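Local coordinates for protein glutaredoxin 1 (Francisella tularensis subsp. tularensis, PDB 3MSZ) that probably reduces protein disulfides as a glutaredoxin of the thioredoxin superfamily, and holds glutathione in a pocket beside its redox-active cysteine pair, at residues A20-W23 / F24-N28; A40-S43 / K44-E48. One frame throughout, in Å; residues are numbered along the deposited sequence. Where two conformers were deposited one is given.

In the fold
Contact 1 (20-28) comes first along the chain and contact 2 (40-48) follows it; strand 32-35 runs between them. Contact 1 forms the C-terminal half of helix 15-26 and the turn that ends it; this is the crossover helix of a beta-alpha-beta unit whose strands, 6-10 and 32-35, are parallel neighbours in the four-stranded mixed sheet. Contact 2 lies within helix 39-50. Their centres are about 26 Å apart, their nearest atoms about 12 Å, and they sit on opposite sides of the chain's centre. Strand 6-10 meets K21 and F24 from contact 1 and, through Y9, F45 from contact 2, so the sheet joins two helical segments that do not touch.

Contact 1. Residues A20-W23 / F24-N28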
ATOM      1  N   ALA A  20       2.654  -3.876  -7.220  1.00 15.97           N
ATOM      2  CA  ALA A  20       3.160  -2.841  -6.330  1.00 20.61           C
ATOM      3  C   ALA A  20       4.479  -3.257  -5.719  1.00 22.66           C
ATOM      4  O   ALA A  20       5.450  -2.468  -5.671  1.00 21.95           O
ATOM      5  CB  ALA A  20       2.102  -2.534  -5.197  1.00 20.51           C
ATOM      6  N   LYS A  21       4.515  -4.477  -5.189  1.00 24.76           N
ATOM      7  CA  LYS A  21       5.754  -5.024  -4.585  1.00 25.90           C
ATOM      8  C   LYS A  21       6.876  -5.099  -5.612  1.00 25.86           C
ATOM      9  O   LYS A  21       8.016  -4.730  -5.337  1.00 28.60           O
ATOM     10  CB  LYS A  21       5.497  -6.407  -3.993  1.00 26.95           C
ATOM     11  CG  LYS A  21       4.590  -6.362  -2.768  1.00 28.05           C
ATOM     12  CD  LYS A  21       4.422  -7.733  -2.119  1.00 29.25           C
ATOM     13  CE  LYS A  21       3.318  -8.524  -2.814  1.00 33.43           C
ATOM     14  NZ  LYS A  21       3.102  -9.865  -2.180  1.00 38.02           N
ATOM     15  N   GLN A  22       6.542  -5.602  -6.794  1.00 23.11           N
ATOM     16  CA  GLN A  22       7.507  -5.693  -7.879  1.00 22.22           C
ATOM     17  C   GLN A  22       8.118  -4.337  -8.206  1.00 23.74           C
ATOM     18  O   GLN A  22       9.315  -4.237  -8.490  1.00 22.45           O
ATOM     19  CB  GLN A  22       6.814  -6.229  -9.125  1.00 21.14           C
ATOM     20  CG  GLN A  22       7.717  -6.289 -10.311  1.00 26.38           C
ATOM     21  CD  GLN A  22       6.997  -6.857 -11.544  1.00 30.66           C
ATOM     22  OE1 GLN A  22       7.217  -7.999 -11.934  1.00 34.37           O
ATOM     23  NE2 GLN A  22       6.130  -6.054 -12.139  1.00 21.39           N
ATOM     24  N   TRP A  23       7.300  -3.287  -8.161  1.00 20.62           N
ATOM     25  CA  TRP A  23       7.819  -1.949  -8.415  1.00 25.74           C
ATOM     26  C   TRP A  23       8.885  -1.552  -7.380  1.00 24.79           C
ATOM     27  O   TRP A  23       9.949  -1.017  -7.721  1.00 22.54           O
ATOM     28  CB  TRP A  23       6.690  -0.904  -8.438  1.00 28.52           C
ATOM     29  CG  TRP A  23       7.174   0.460  -8.883  1.00 31.54           C
ATOM     30  CD1 TRP A  23       7.276   0.916 -10.182  1.00 37.24           C
ATOM     31  CD2 TRP A  23       7.670   1.523  -8.049  1.00 27.98           C
ATOM     32  NE1 TRP A  23       7.788   2.195 -10.195  1.00 38.29           N
ATOM     33  CE2 TRP A  23       8.029   2.599  -8.906  1.00 35.18           C
ATOM     34  CE3 TRP A  23       7.840   1.675  -6.671  1.00 25.12           C
ATOM     35  CZ2 TRP A  23       8.541   3.824  -8.421  1.00 31.15           C
ATOM     36  CZ3 TRP A  23       8.361   2.903  -6.185  1.00 36.45           C
ATOM     37  CH2 TRP A  23       8.708   3.952  -7.067  1.00 34.15           C
ATOM     38  N   PHE A  24       8.585  -1.779  -6.110  1.00 24.21           N
ATOM     39  CA  PHE A  24       9.537  -1.459  -5.050  1.00 29.58           C
ATOM     40  C   PHE A  24      10.807  -2.292  -5.200  1.00 29.24           C
ATOM     41  O   PHE A  24      11.919  -1.762  -5.098  1.00 26.26           O
ATOM     42  CB  PHE A  24       8.896  -1.648  -3.671  1.00 28.23           C
ATOM     43  CG  PHE A  24       7.915  -0.552  -3.326  1.00 27.12           C
ATOM     44  CD1 PHE A  24       8.366   0.748  -3.095  1.00 28.46           C
ATOM     45  CD2 PHE A  24       6.557  -0.807  -3.260  1.00 29.81           C
ATOM     46  CE1 PHE A  24       7.473   1.787  -2.805  1.00 31.16           C
ATOM     47  CE2 PHE A  24       5.654   0.217  -2.948  1.00 31.04           C
ATOM     48  CZ  PHE A  24       6.121   1.521  -2.731  1.00 27.43           C
ATOM     49  N   GLU A  25      10.624  -3.588  -5.453  1.00 24.33           N
ATOM     50  CA  GLU A  25      11.749  -4.505  -5.666  1.00 30.70           C
ATOM     51  C   GLU A  25      12.621  -4.130  -6.870  1.00 29.07           C
ATOM     52  O   GLU A  25      13.835  -4.234  -6.794  1.00 26.16           O
ATOM     53  CB  GLU A  25      11.260  -5.958  -5.778  1.00 34.95           C
ATOM     54  CG  GLU A  25      10.803  -6.516  -4.420  1.00 49.10           C
ATOM     55  CD  GLU A  25       9.842  -7.703  -4.508  1.00 61.76           C
ATOM     56  OE1 GLU A  25       9.193  -7.914  -5.562  1.00 61.40           O
ATOM     57  OE2 GLU A  25       9.727  -8.423  -3.492  1.00 67.40           O
ATOM     58  N   GLU A  26      12.013  -3.707  -7.974  1.00 26.41           N
ATOM     59  CA  GLU A  26      12.773  -3.352  -9.187  1.00 29.14           C
ATOM     60  C   GLU A  26      13.540  -2.069  -8.973  1.00 28.12           C
ATOM     61  O   GLU A  26      14.462  -1.741  -9.726  1.00 29.74           O
ATOM     62  CB  GLU A  26      11.856  -3.247 -10.433  1.00 33.21           C
ATOM     63  CG  GLU A  26      11.256  -4.624 -10.883  1.00 39.04           C
ATOM     64  CD  GLU A  26      12.339  -5.681 -11.289  1.00 52.25           C
ATOM     65  OE1 GLU A  26      13.394  -5.314 -11.844  1.00 43.81           O
ATOM     66  OE2 GLU A  26      12.136  -6.891 -11.046  1.00 60.37           O
ATOM     67  N   ASN A  27      13.198  -1.363  -7.903  1.00 23.19           N
ATOM     68  CA  ASN A  27      13.904  -0.133  -7.550  1.00 19.77           C
ATOM     69  C   ASN A  27      14.713  -0.252  -6.243  1.00 27.73           C
ATOM     70  O   ASN A  27      15.152   0.744  -5.651  1.00 31.53           O
ATOM     71  CB  ASN A  27      12.917   1.037  -7.514  1.00 23.51           C
ATOM     72  CG  ASN A  27      12.454   1.419  -8.911  1.00 31.53           C
ATOM     73  OD1 ASN A  27      13.190   2.073  -9.638  1.00 34.25           O
ATOM     74  ND2 ASN A  27      11.277   0.930  -9.327  1.00 30.77           N
ATOM     75  N   ASN A  28      14.897  -1.493  -5.805  1.00 25.16           N
ATOM     76  CA  ASN A  28      15.682  -1.782  -4.624  1.00 30.07           C
ATOM     77  C   ASN A  28      15.200  -1.001  -3.402  1.00 33.80           C
ATOM     78  O   ASN A  28      16.004  -0.451  -2.638  1.00 31.52           O
ATOM     79  CB  ASN A  28      17.148  -1.470  -4.881  1.00 34.67           C
ATOM     80  CG  ASN A  28      18.051  -2.120  -3.858  1.00 40.04           C
ATOM     81  OD1 ASN A  28      17.818  -3.269  -3.483  1.00 36.77           O
ATOM     82  ND2 ASN A  28      19.069  -1.383  -3.377  1.00 33.30           N
TER
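W23 and F24 meet in a T-shaped pair near the C-terminal end of helix 15-26. The W23 side chain leaves the helix with CG anti to the backbone N (chi1 -172°), which carries the indole alongside the next turn. Beyond CB, the atoms CG, CD1, NE1, CE2 and CZ2 all lie beneath N27 ND2, which stands 3.7 Å above the indole plane, over its centre. CE3 and CZ3 turn instead to F24: CE3 sits 3.7 Å above the F24 ring plane, toward the rim, and CZ3 reaches F24 CE1 at 3.7 Å. The six-membered ring of W23 thus presents its edge to the F24 face, with planes 85° apart. N27 ND2 also donates a nearly straight hydrogen bond to W23 O (2.9 Å, 163°), while the backbone N of N27 gives that carbonyl only a weak one. The helix closes in a Schellman motif, N28 supplying the positive phi and I29 N reaching F24 O. In the beta-alpha-beta unit F24 packs on V6 and I8 of strand 6-10, K21 bridges to E33 of strand 32-35, and W23 packs on L78 and K79 of helix 75-80 and on A82 and I85 of helix 82-85.

Contact 2. Residues A40-S43 / K44-E48; sequences AQRS and KFYDE
R42 and Y46, one turn apart on helix 39-50 of this thioredoxin-fold protein, run alongside each other in the same direction. A first torsion of -63° leans the Y46 phenol back over the preceding turn. One ring face lies over R42 O, which stands 3.2 Å from the plane and toward the rim. That oxygen also accepts the Y46 backbone N in a regular helical bond of 2.8 Å, so a single carbonyl meets both the ring and the main chain of Y46. Farther out the arginine methylenes CG and CD pass the phenol end, and R42 CD comes within 3.6 Å of Y46 OH. The hydroxyl lies at the edge of the guanidinium, near its plane, while guanidinium and ring planes are 65° apart. The arginine head is held by the backbone of the loop before the helix, NE bonding to I36 O and NH2 to D37 O, and a cacodylate ion, probably from the crystallisation liquor, lies about 3 Å from the R42 side chain.

F45 leans back far less than Y46, standing out more nearly square to the helix, and Y46 CE1 lies at the edge of its ring, in plane. Its CB keeps contact with the turn behind, 3.4 Å from both Q41 O and R42 O. The buried F45 ring meets Y9 of strand 6-10, with I36 and I59 beside the side chain. On S43 a first torsion of 48° folds the hydroxyl back against the main chain, where OG hydrogen-bonds to Y39 O in the helix's first turn. S43 O in its turn accepts D47 N at 3.0 Å.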
ATOM      1  N   ALA A  40     -13.130 -11.014   6.455  1.00 33.57           N
ATOM      2  CA  ALA A  40     -13.356 -10.451   7.801  1.00 29.64           C
ATOM      3  C   ALA A  40     -12.221  -9.536   8.283  1.00 34.32           C
ATOM      4  O   ALA A  40     -12.467  -8.421   8.755  1.00 35.40           O
ATOM      5  CB  ALA A  40     -13.636 -11.550   8.830  1.00 26.81           C
ATOM      6  N   GLN A  41     -10.984 -10.009   8.178  1.00 30.84           N
ATOM      7  CA  GLN A  41      -9.821  -9.214   8.549  1.00 32.34           C
ATOM      8  C   GLN A  41      -9.660  -7.964   7.692  1.00 30.73           C
ATOM      9  O   GLN A  41      -9.261  -6.923   8.190  1.00 30.99           O
ATOM     10  CB  GLN A  41      -8.524 -10.038   8.442  1.00 42.69           C
ATOM     11  CG  GLN A  41      -8.256 -11.057   9.550  1.00 51.13           C
ATOM     12  CD  GLN A  41      -6.960 -11.879   9.306  1.00 74.77           C
ATOM     13  OE1 GLN A  41      -6.385 -11.878   8.207  1.00 70.70           O
ATOM     14  NE2 GLN A  41      -6.514 -12.584  10.339  1.00 77.47           N
ATOM     15  N   ARG A  42      -9.917  -8.068   6.397  1.00 28.84           N
ATOM     16  CA  ARG A  42      -9.760  -6.907   5.522  1.00 26.66           C
ATOM     17  C   ARG A  42     -10.795  -5.839   5.813  1.00 26.30           C
ATOM     18  O   ARG A  42     -10.471  -4.649   5.835  1.00 27.22           O
ATOM     19  CB  ARG A  42      -9.796  -7.280   4.038  1.00 24.41           C
ATOM     20  CG  ARG A  42      -8.408  -7.186   3.363  1.00 31.25           C
ATOM     21  CD  ARG A  42      -8.399  -7.710   1.928  1.00 28.59           C
ATOM     22  NE  ARG A  42      -8.841  -9.105   1.859  1.00 28.77           N
ATOM     23  CZ  ARG A  42     -10.015  -9.502   1.366  1.00 32.78           C
ATOM     24  NH1 ARG A  42     -10.865  -8.613   0.876  1.00 34.28           N
ATOM     25  NH2 ARG A  42     -10.336 -10.799   1.353  1.00 36.43           N
ATOM     26  N   SER A  43     -12.040  -6.235   6.040  1.00 25.62           N
ATOM     27  CA  SER A  43     -13.066  -5.205   6.221  1.00 27.97           C
ATOM     28  C   SER A  43     -12.869  -4.488   7.542  1.00 23.80           C
ATOM     29  O   SER A  43     -13.193  -3.318   7.661  1.00 24.06           O
ATOM     30  CB  SER A  43     -14.486  -5.756   6.099  1.00 35.84           C
ATOM     31  OG  SER A  43     -14.626  -6.907   6.869  1.00 42.75           O
ATOM     32  N   LYS A  44     -12.326  -5.202   8.526  1.00 26.43           N
ATOM     33  CA  LYS A  44     -12.002  -4.609   9.812  1.00 30.25           C
ATOM     34  C   LYS A  44     -10.846  -3.612   9.660  1.00 27.60           C
ATOM     35  O   LYS A  44     -10.850  -2.540  10.244  1.00 22.28           O
ATOM     36  CB  LYS A  44     -11.631  -5.698  10.824  1.00 34.20           C
ATOM     37  CG  LYS A  44     -11.481  -5.194  12.274  1.00 50.62           C
ATOM     38  CD  LYS A  44     -10.817  -6.234  13.206  1.00 59.96           C
ATOM     39  CE  LYS A  44     -10.743  -5.747  14.668  1.00 65.75           C
ATOM     40  NZ  LYS A  44     -10.105  -6.742  15.608  1.00 68.13           N
ATOM     41  N   PHE A  45      -9.832  -4.005   8.915  1.00 24.20           N
ATOM     42  CA  PHE A  45      -8.757  -3.107   8.553  1.00 24.12           C
ATOM     43  C   PHE A  45      -9.269  -1.863   7.769  1.00 22.50           C
ATOM     44  O   PHE A  45      -8.910  -0.731   8.086  1.00 22.73           O
ATOM     45  CB  PHE A  45      -7.748  -3.901   7.720  1.00 27.27           C
ATOM     46  CG  PHE A  45      -6.734  -3.051   7.034  1.00 29.53           C
ATOM     47  CD1 PHE A  45      -5.653  -2.548   7.736  1.00 30.27           C
ATOM     48  CD2 PHE A  45      -6.858  -2.761   5.690  1.00 31.38           C
ATOM     49  CE1 PHE A  45      -4.721  -1.755   7.109  1.00 36.95           C
ATOM     50  CE2 PHE A  45      -5.916  -1.980   5.053  1.00 34.00           C
ATOM     51  CZ  PHE A  45      -4.847  -1.474   5.763  1.00 33.05           C
ATOM     52  N   TYR A  46     -10.117  -2.062   6.762  1.00 18.23           N
ATOM     53  CA  TYR A  46     -10.693  -0.923   6.048  1.00 20.28           C
ATOM     54  C   TYR A  46     -11.392   0.047   6.993  1.00 26.69           C
ATOM     55  O   TYR A  46     -11.153   1.272   6.954  1.00 22.69           O
ATOM     56  CB  TYR A  46     -11.682  -1.359   4.954  1.00 23.79           C
ATOM     57  CG  TYR A  46     -11.072  -2.193   3.827  1.00 19.93           C
ATOM     58  CD1 TYR A  46      -9.753  -2.010   3.447  1.00 24.40           C
ATOM     59  CD2 TYR A  46     -11.827  -3.177   3.164  1.00 23.35           C
ATOM     60  CE1 TYR A  46      -9.172  -2.776   2.432  1.00 30.57           C
ATOM     61  CE2 TYR A  46     -11.265  -3.949   2.132  1.00 24.21           C
ATOM     62  CZ  TYR A  46      -9.933  -3.734   1.772  1.00 33.18           C
ATOM     63  OH  TYR A  46      -9.343  -4.464   0.760  1.00 34.99           O
ATOM     64  N   ASP A  47     -12.257  -0.489   7.840  0.53 25.71           N
ATOM     65  CA  ASP A  47     -13.070   0.373   8.691  0.53 27.26           C
ATOM     66  C   ASP A  47     -12.175   1.108   9.701  0.53 27.49           C
ATOM     67  O   ASP A  47     -12.342   2.310   9.950  0.53 26.74           O
ATOM     68  CB  ASP A  47     -14.181  -0.443   9.373  0.53 32.84           C
ATOM     69  CG  ASP A  47     -15.180  -1.053   8.370  0.53 40.33           C
ATOM     70  OD1 ASP A  47     -14.927  -1.048   7.134  0.53 38.45           O
ATOM     71  OD2 ASP A  47     -16.235  -1.552   8.830  0.53 46.19           O
ATOM     72  N   GLU A  48     -11.192   0.394  10.247  1.00 26.41           N
ATOM     73  CA  GLU A  48     -10.212   0.985  11.126  1.00 29.71           C
ATOM     74  C   GLU A  48      -9.427   2.123  10.446  1.00 28.01           C
ATOM     75  O   GLU A  48      -9.372   3.223  10.951  1.00 26.02           O
ATOM     76  CB  GLU A  48      -9.243  -0.076  11.572  1.00 38.38           C
ATOM     77  CG  GLU A  48      -9.830  -1.038  12.550  1.00 53.10           C
ATOM     78  CD  GLU A  48      -8.780  -1.987  13.119  1.00 63.89           C
ATOM     79  OE1 GLU A  48      -7.726  -2.182  12.455  1.00 66.30           O
ATOM     80  OE2 GLU A  48      -9.018  -2.527  14.226  1.00 66.38           O
TER